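Local coordinates for protein urocanate hydratase (Paenibacillus sp. Soil724D2, PDB 7NED) that probably hydrates thiourocanate in bacterial ergothioneine catabolism, using bound NAD+ as cofactor, and also binds urocanate, at residues G232-R244 and S292-R306. Residues are numbered along the deposited sequence; the frame is centred on the assembly and turned at random.
Sequences GNASDIYPELVRR and SIAVEVEAMLELKKR. With NAD (nicotinamide-adenine-dinucleotide), chain C.
Ser235 and Glu296, their CA atoms 4.6 Å apart, are the closest CA pair between helices 234-243 and 292-305. The two axes run roughly parallel, 27° apart, and approach to 8.2 Å. The small Ala299 probably allows this closeness: its CB meets Tyr238 CB at 3.7 Å and also touches Pro239 and Val242. Val295 CG1 presses tightly on Pro239 CG, and a turn further along Val242 CG2 packs on Leu303 CD2. Glu296 runs out extended, its CG opposite the backbone N (chi1 -179°), and so lays OE2 over one face of the Tyr238 ring, toward the rim, 3.3 Å from CE1. The carboxylate stands steeply to the ring, Met300 CG meets the ring edge in plane, and Met300 SD makes an oblique Met-aromatic contact. Outside partners hold two of the polar atoms: Tyr264 OH bonds Glu296 OE1, and the backbone O of Thr252 bonds Tyr238 OH. At the C-terminal ends, Arg306 NH1 reaches Val242 O at 2.8 Å, in the carbonyl plane on a lone pair, and one water bridges that oxygen to Arg306 NH2. At the other end the N-cap Asn233 accepts from Ser235 N at 2.8 Å and from NAD N6A at 2.9 Å through the same OD1, which Ser235 OG also meets, while Ala234 N donates almost straight (176°) to NAD N1A. Lacking the Asn233 amide, an alanine here is likely to leave Ser235 N, Ser235 OG and NAD N6A without the oxygen they share. Within this Rossmann-like domain, helix 234-243 follows strand 226-231 and packs against strand 159-163; its N-terminus reads the adenine edge through a backbone N-H and the side-chain amide oxygen of the N-cap Asn233. Helix packing, helix capping and cofactor recognition thus meet at one helix start.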
loop_
_atom_site.group_PDB
_atom_site.type_symbol
_atom_site.label_atom_id
_atom_site.label_comp_id
_atom_site.label_asym_id
_atom_site.label_seq_id
_atom_site.Cartn_x
_atom_site.Cartn_y
_atom_site.Cartn_z
ATOM N N GLY A 232 5.048 -8.034 -38.445
ATOM C CA GLY A 232 4.475 -6.762 -38.828
ATOM C C GLY A 232 4.057 -5.990 -37.593
ATOM O O GLY A 232 4.116 -6.482 -36.459
ATOM N N ASN A 233 3.609 -4.773 -37.840
ATOM C CA ASN A 233 3.168 -3.879 -36.792
ATOM C C ASN A 233 1.646 -3.906 -36.721
ATOM O O ASN A 233 0.973 -3.758 -37.746
ATOM C CB ASN A 233 3.686 -2.474 -37.074
ATOM C CG ASN A 233 3.551 -1.565 -35.894
ATOM O OD1 ASN A 233 2.452 -1.386 -35.346
ATOM N ND2 ASN A 233 4.670 -0.989 -35.476
ATOM N N ALA A 234 1.108 -4.131 -35.519
ATOM C CA ALA A 234 -0.348 -4.168 -35.366
ATOM C C ALA A 234 -1.017 -2.882 -35.850
ATOM O O ALA A 234 -2.162 -2.922 -36.334
ATOM C CB ALA A 234 -0.741 -4.434 -33.900
ATOM N N SER A 235 -0.352 -1.730 -35.710
ATOM C CA SER A 235 -1.010 -0.500 -36.124
ATOM C C SER A 235 -1.014 -0.343 -37.639
ATOM O O SER A 235 -1.658 0.580 -38.149
ATOM C CB SER A 235 -0.353 0.733 -35.463
ATOM O OG SER A 235 1.033 0.767 -35.765
ATOM N N ASP A 236 -0.317 -1.214 -38.357
ATOM C CA ASP A 236 -0.438 -1.308 -39.807
ATOM C C ASP A 236 -1.398 -2.412 -40.231
ATOM O O ASP A 236 -2.199 -2.210 -41.150
ATOM C CB ASP A 236 0.934 -1.579 -40.448
ATOM C CG ASP A 236 1.946 -0.485 -40.144
ATOM O OD1 ASP A 236 3.165 -0.780 -40.110
ATOM O OD2 ASP A 236 1.520 0.668 -39.971
ATOM N N ILE A 237 -1.338 -3.576 -39.574
ATOM C CA ILE A 237 -2.100 -4.732 -40.056
ATOM C C ILE A 237 -3.571 -4.559 -39.738
ATOM O O ILE A 237 -4.437 -4.854 -40.574
ATOM C CB ILE A 237 -1.574 -6.045 -39.454
ATOM C CG1 ILE A 237 -0.128 -6.352 -39.895
ATOM C CG2 ILE A 237 -2.558 -7.235 -39.791
ATOM C CD1 ILE A 237 0.045 -6.502 -41.385
ATOM N N TYR A 238 -3.888 -4.108 -38.512
ATOM C CA TYR A 238 -5.294 -4.035 -38.125
ATOM C C TYR A 238 -6.062 -3.099 -39.039
ATOM O O TYR A 238 -7.138 -3.495 -39.529
ATOM C CB TYR A 238 -5.465 -3.623 -36.665
ATOM C CG TYR A 238 -5.176 -4.688 -35.622
ATOM C CD1 TYR A 238 -5.897 -4.716 -34.441
ATOM C CD2 TYR A 238 -4.179 -5.650 -35.815
ATOM C CE1 TYR A 238 -5.635 -5.650 -33.474
ATOM C CE2 TYR A 238 -3.911 -6.590 -34.850
ATOM C CZ TYR A 238 -4.642 -6.572 -33.668
ATOM O OH TYR A 238 -4.374 -7.501 -32.690
ATOM N N PRO A 239 -5.580 -1.895 -39.340
ATOM C CA PRO A 239 -6.332 -1.031 -40.265
ATOM C C PRO A 239 -6.433 -1.625 -41.648
ATOM O O PRO A 239 -7.436 -1.391 -42.337
ATOM C CB PRO A 239 -5.520 0.271 -40.287
ATOM C CG PRO A 239 -4.723 0.250 -39.009
ATOM C CD PRO A 239 -4.412 -1.198 -38.759
ATOM N N GLU A 240 -5.416 -2.381 -42.070
ATOM C CA GLU A 240 -5.468 -3.031 -43.378
ATOM C C GLU A 240 -6.576 -4.083 -43.435
ATOM O O GLU A 240 -7.265 -4.212 -44.452
ATOM C CB GLU A 240 -4.103 -3.631 -43.704
ATOM C CG GLU A 240 -4.075 -4.496 -44.941
ATOM C CD GLU A 240 -4.211 -3.695 -46.222
ATOM O OE1 GLU A 240 -4.182 -4.321 -47.301
ATOM O OE2 GLU A 240 -4.337 -2.448 -46.154
ATOM N N LEU A 241 -6.782 -4.840 -42.361
ATOM C CA LEU A 241 -7.897 -5.781 -42.371
ATOM C C LEU A 241 -9.221 -5.041 -42.449
ATOM O O LEU A 241 -10.168 -5.496 -43.102
ATOM C CB LEU A 241 -7.849 -6.668 -41.135
ATOM C CG LEU A 241 -6.591 -7.512 -41.013
ATOM C CD1 LEU A 241 -6.620 -8.231 -39.675
ATOM C CD2 LEU A 241 -6.554 -8.525 -42.170
ATOM N N VAL A 242 -9.304 -3.890 -41.801
ATOM C CA VAL A 242 -10.495 -3.064 -41.910
ATOM C C VAL A 242 -10.673 -2.598 -43.347
ATOM O O VAL A 242 -11.789 -2.573 -43.885
ATOM C CB VAL A 242 -10.389 -1.876 -40.941
ATOM C CG1 VAL A 242 -11.495 -0.882 -41.214
ATOM C CG2 VAL A 242 -10.412 -2.382 -39.492
ATOM N N ARG A 243 -9.581 -2.201 -43.982
ATOM C CA ARG A 243 -9.650 -1.795 -45.377
ATOM C C ARG A 243 -10.169 -2.939 -46.252
ATOM O O ARG A 243 -11.043 -2.746 -47.105
ATOM C CB ARG A 243 -8.266 -1.331 -45.833
ATOM C CG ARG A 243 -8.255 -0.445 -47.073
ATOM C CD ARG A 243 -6.833 -0.137 -47.542
ATOM N NE ARG A 243 -6.140 -1.353 -47.982
ATOM C CZ ARG A 243 -6.440 -2.019 -49.092
ATOM N NH1 ARG A 243 -7.427 -1.587 -49.869
ATOM N NH2 ARG A 243 -5.772 -3.118 -49.419
ATOM N N ARG A 244 -9.627 -4.141 -46.059
ATOM C CA ARG A 244 -10.023 -5.297 -46.844
ATOM C C ARG A 244 -11.389 -5.841 -46.472
ATOM O O ARG A 244 -11.799 -6.830 -47.092
ATOM C CB ARG A 244 -8.992 -6.408 -46.702
ATOM C CG ARG A 244 -7.625 -6.014 -47.157
ATOM C CD ARG A 244 -6.740 -7.219 -47.164
ATOM N NE ARG A 244 -5.357 -6.869 -47.433
ATOM C CZ ARG A 244 -4.456 -7.746 -47.847
ATOM N NH1 ARG A 244 -4.826 -9.009 -48.041
ATOM N NH2 ARG A 244 -3.202 -7.372 -48.090
ATOM N N SER A 292 0.120 5.504 -32.777
ATOM C CA SER A 292 -0.068 4.196 -33.424
ATOM C C SER A 292 -1.045 3.326 -32.635
ATOM O O SER A 292 -1.863 2.614 -33.221
ATOM C CB SER A 292 1.266 3.475 -33.591
ATOM O OG SER A 292 2.072 4.049 -34.605
ATOM N N ILE A 293 -0.986 3.374 -31.299
ATOM C CA ILE A 293 -1.990 2.670 -30.509
ATOM C C ILE A 293 -3.380 3.198 -30.825
ATOM O O ILE A 293 -4.338 2.428 -30.946
ATOM C CB ILE A 293 -1.665 2.788 -29.012
ATOM C CG1 ILE A 293 -0.482 1.869 -28.652
ATOM C CG2 ILE A 293 -2.924 2.546 -28.188
ATOM C CD1 ILE A 293 0.074 2.169 -27.249
ATOM N N ALA A 294 -3.520 4.524 -30.952
ATOM C CA ALA A 294 -4.819 5.090 -31.302
ATOM C C ALA A 294 -5.336 4.533 -32.639
ATOM O O ALA A 294 -6.518 4.180 -32.768
ATOM C CB ALA A 294 -4.710 6.621 -31.344
ATOM N N VAL A 295 -4.465 4.445 -33.643
ATOM C CA VAL A 295 -4.850 3.858 -34.928
ATOM C C VAL A 295 -5.295 2.405 -34.760
ATOM O O VAL A 295 -6.286 1.956 -35.360
ATOM C CB VAL A 295 -3.681 3.954 -35.924
ATOM C CG1 VAL A 295 -3.966 3.087 -37.123
ATOM C CG2 VAL A 295 -3.455 5.397 -36.335
ATOM N N GLU A 296 -4.533 1.635 -33.991
ATOM C CA GLU A 296 -4.883 0.242 -33.787
ATOM C C GLU A 296 -6.244 0.112 -33.116
ATOM O O GLU A 296 -7.071 -0.703 -33.537
ATOM C CB GLU A 296 -3.802 -0.478 -32.968
ATOM C CG GLU A 296 -4.145 -1.952 -32.780
ATOM C CD GLU A 296 -3.124 -2.738 -31.971
ATOM O OE1 GLU A 296 -2.023 -2.210 -31.604
ATOM O OE2 GLU A 296 -3.447 -3.906 -31.709
ATOM N N VAL A 297 -6.506 0.899 -32.076
ATOM C CA VAL A 297 -7.777 0.760 -31.373
ATOM C C VAL A 297 -8.941 1.278 -32.223
ATOM O O VAL A 297 -10.063 0.767 -32.134
ATOM C CB VAL A 297 -7.718 1.473 -30.011
ATOM C CG1 VAL A 297 -9.103 1.523 -29.385
ATOM C CG2 VAL A 297 -6.714 0.789 -29.104
ATOM N N GLU A 298 -8.716 2.303 -33.040
ATOM C CA GLU A 298 -9.752 2.694 -33.993
ATOM C C GLU A 298 -10.132 1.521 -34.886
ATOM O O GLU A 298 -11.313 1.259 -35.132
ATOM C CB GLU A 298 -9.266 3.856 -34.852
ATOM C CG GLU A 298 -9.423 5.202 -34.186
ATOM C CD GLU A 298 -10.885 5.559 -34.004
ATOM O OE1 GLU A 298 -11.602 5.771 -35.015
ATOM O OE2 GLU A 298 -11.298 5.725 -32.835
ATOM N N ALA A 299 -9.133 0.809 -35.388
ATOM C CA ALA A 299 -9.404 -0.390 -36.171
ATOM C C ALA A 299 -10.172 -1.424 -35.346
ATOM O O ALA A 299 -11.142 -2.023 -35.828
ATOM C CB ALA A 299 -8.088 -0.952 -36.711
ATOM N N MET A 300 -9.751 -1.650 -34.097
ATOM C CA MET A 300 -10.491 -2.549 -33.215
ATOM C C MET A 300 -11.932 -2.097 -33.058
ATOM O O MET A 300 -12.856 -2.922 -33.062
ATOM C CB MET A 300 -9.786 -2.622 -31.856
ATOM C CG MET A 300 -8.366 -3.166 -32.013
ATOM S SD MET A 300 -7.469 -3.271 -30.434
ATOM C CE MET A 300 -8.524 -4.306 -29.422
ATOM N N LEU A 301 -12.152 -0.820 -32.914
ATOM C CA LEU A 301 -13.488 -0.302 -32.750
ATOM C C LEU A 301 -14.313 -0.550 -34.032
ATOM O O LEU A 301 -15.423 -0.921 -33.967
ATOM C CB LEU A 301 -13.454 1.169 -32.364
ATOM C CG LEU A 301 -13.164 1.538 -30.915
ATOM C CD1 LEU A 301 -12.808 2.987 -30.802
ATOM C CD2 LEU A 301 -14.288 1.172 -29.994
ATOM N N GLU A 302 -13.705 -0.418 -35.176
ATOM C CA GLU A 302 -14.422 -0.660 -36.395
ATOM C C GLU A 302 -14.747 -2.145 -36.514
ATOM O O GLU A 302 -15.838 -2.504 -36.878
ATOM C CB GLU A 302 -13.644 -0.155 -37.576
ATOM C CG GLU A 302 -14.377 -0.292 -38.882
ATOM C CD GLU A 302 -15.640 0.564 -39.016
ATOM O OE1 GLU A 302 -16.583 0.061 -39.683
ATOM O OE2 GLU A 302 -15.663 1.723 -38.531
ATOM N N LEU A 303 -13.788 -2.997 -36.164
ATOM C CA LEU A 303 -14.018 -4.417 -36.222
ATOM C C LEU A 303 -15.160 -4.796 -35.290
ATOM O O LEU A 303 -15.969 -5.625 -35.602
ATOM C CB LEU A 303 -12.751 -5.225 -35.964
ATOM C CG LEU A 303 -11.626 -5.082 -36.996
ATOM C CD1 LEU A 303 -10.309 -5.666 -36.556
ATOM C CD2 LEU A 303 -12.017 -5.526 -38.398
ATOM N N LYS A 304 -15.205 -4.153 -34.152
ATOM C CA LYS A 304 -16.283 -4.398 -33.198
ATOM C C LYS A 304 -17.641 -4.074 -33.798
ATOM O O LYS A 304 -18.609 -4.811 -33.600
ATOM C CB LYS A 304 -16.066 -3.574 -31.941
ATOM C CG LYS A 304 -17.254 -3.583 -30.983
ATOM C CD LYS A 304 -16.900 -2.832 -29.656
ATOM C CE LYS A 304 -18.082 -2.788 -28.693
ATOM N NZ LYS A 304 -18.497 -4.178 -28.389
ATOM N N LYS A 305 -17.722 -2.974 -34.537
ATOM C CA LYS A 305 -18.973 -2.568 -35.163
ATOM C C LYS A 305 -19.355 -3.489 -36.324
ATOM O O LYS A 305 -20.556 -3.621 -36.622
ATOM C CB LYS A 305 -18.877 -1.121 -35.577
ATOM N N ARG A 306 -18.395 -4.140 -36.928
ATOM C CA ARG A 306 -18.713 -5.121 -37.960
ATOM C C ARG A 306 -18.984 -6.509 -37.389
ATOM O O ARG A 306 -19.164 -7.462 -38.156
ATOM C CB ARG A 306 -17.594 -5.168 -39.000
ATOM C CG ARG A 306 -17.257 -3.783 -39.516
ATOM C CD ARG A 306 -16.123 -3.804 -40.524
ATOM N NE ARG A 306 -16.034 -2.510 -41.198
ATOM C CZ ARG A 306 -15.128 -2.197 -42.119
ATOM N NH1 ARG A 306 -14.200 -3.078 -42.510
ATOM N NH2 ARG A 306 -15.167 -0.990 -42.656
HETATM P PA NAD C . 6.650 -8.088 -23.775
HETATM O O1A NAD C . 7.103 -6.633 -23.864
HETATM O O2A NAD C . 7.515 -9.247 -23.484
HETATM O O5B NAD C . 6.186 -8.402 -25.374
HETATM C C5B NAD C . 5.489 -7.386 -25.974
HETATM C C4B NAD C . 5.469 -7.800 -27.517
HETATM O O4B NAD C . 4.822 -6.856 -28.323
HETATM C C3B NAD C . 6.983 -7.808 -27.907
HETATM O O3B NAD C . 7.296 -8.982 -28.535
HETATM C C2B NAD C . 7.082 -6.602 -28.891
HETATM O O2B NAD C . 7.928 -6.838 -29.957
HETATM C C1B NAD C . 5.670 -6.643 -29.468
HETATM N N9A NAD C . 5.198 -5.369 -30.015
HETATM C C8A NAD C . 5.401 -4.075 -29.549
HETATM N N7A NAD C . 4.829 -3.162 -30.294
HETATM C C5A NAD C . 4.188 -3.881 -31.294
HETATM C C6A NAD C . 3.413 -3.488 -32.408
HETATM N N6A NAD C . 3.136 -2.187 -32.652
HETATM N N1A NAD C . 2.901 -4.433 -33.246
HETATM C C2A NAD C . 3.236 -5.717 -32.965
HETATM N N3A NAD C . 3.957 -6.235 -31.957
HETATM C C4A NAD C . 4.426 -5.273 -31.134
HETATM O O3 NAD C . 5.314 -7.880 -22.983
HETATM P PN NAD C . 4.553 -9.136 -22.361
HETATM O O1N NAD C . 5.030 -9.773 -21.090
HETATM O O2N NAD C . 4.057 -9.980 -23.517
HETATM O O5D NAD C . 3.066 -8.462 -21.809
HETATM C C5D NAD C . 2.335 -7.772 -22.837
HETATM C C4D NAD C . 1.148 -7.094 -22.210
HETATM O O4D NAD C . 0.433 -7.983 -21.372
HETATM C C3D NAD C . 1.830 -6.029 -21.202
HETATM O O3D NAD C . 1.152 -4.779 -21.241
HETATM C C2D NAD C . 1.627 -6.677 -19.783
HETATM O O2D NAD C . 1.379 -5.803 -18.758
HETATM C C1D NAD C . 0.227 -7.222 -20.206
HETATM N N1N NAD C . -0.513 -8.038 -19.234
HETATM C C2N NAD C . -0.965 -7.265 -18.182
HETATM C C3N NAD C . -1.749 -7.812 -17.179
HETATM C C7N NAD C . -2.142 -6.878 -16.026
HETATM O O7N NAD C . -3.144 -7.030 -15.328
HETATM N N7N NAD C . -1.269 -5.847 -15.723
HETATM C C4N NAD C . -2.074 -9.170 -17.303
HETATM C C5N NAD C . -1.610 -9.906 -18.392
HETATM C C6N NAD C . -0.823 -9.315 -19.395
HETATM O O HOH W 1 -13.221 -5.704 -41.530
HETATM O O HOH W 2 -13.686 -0.191 -44.609
#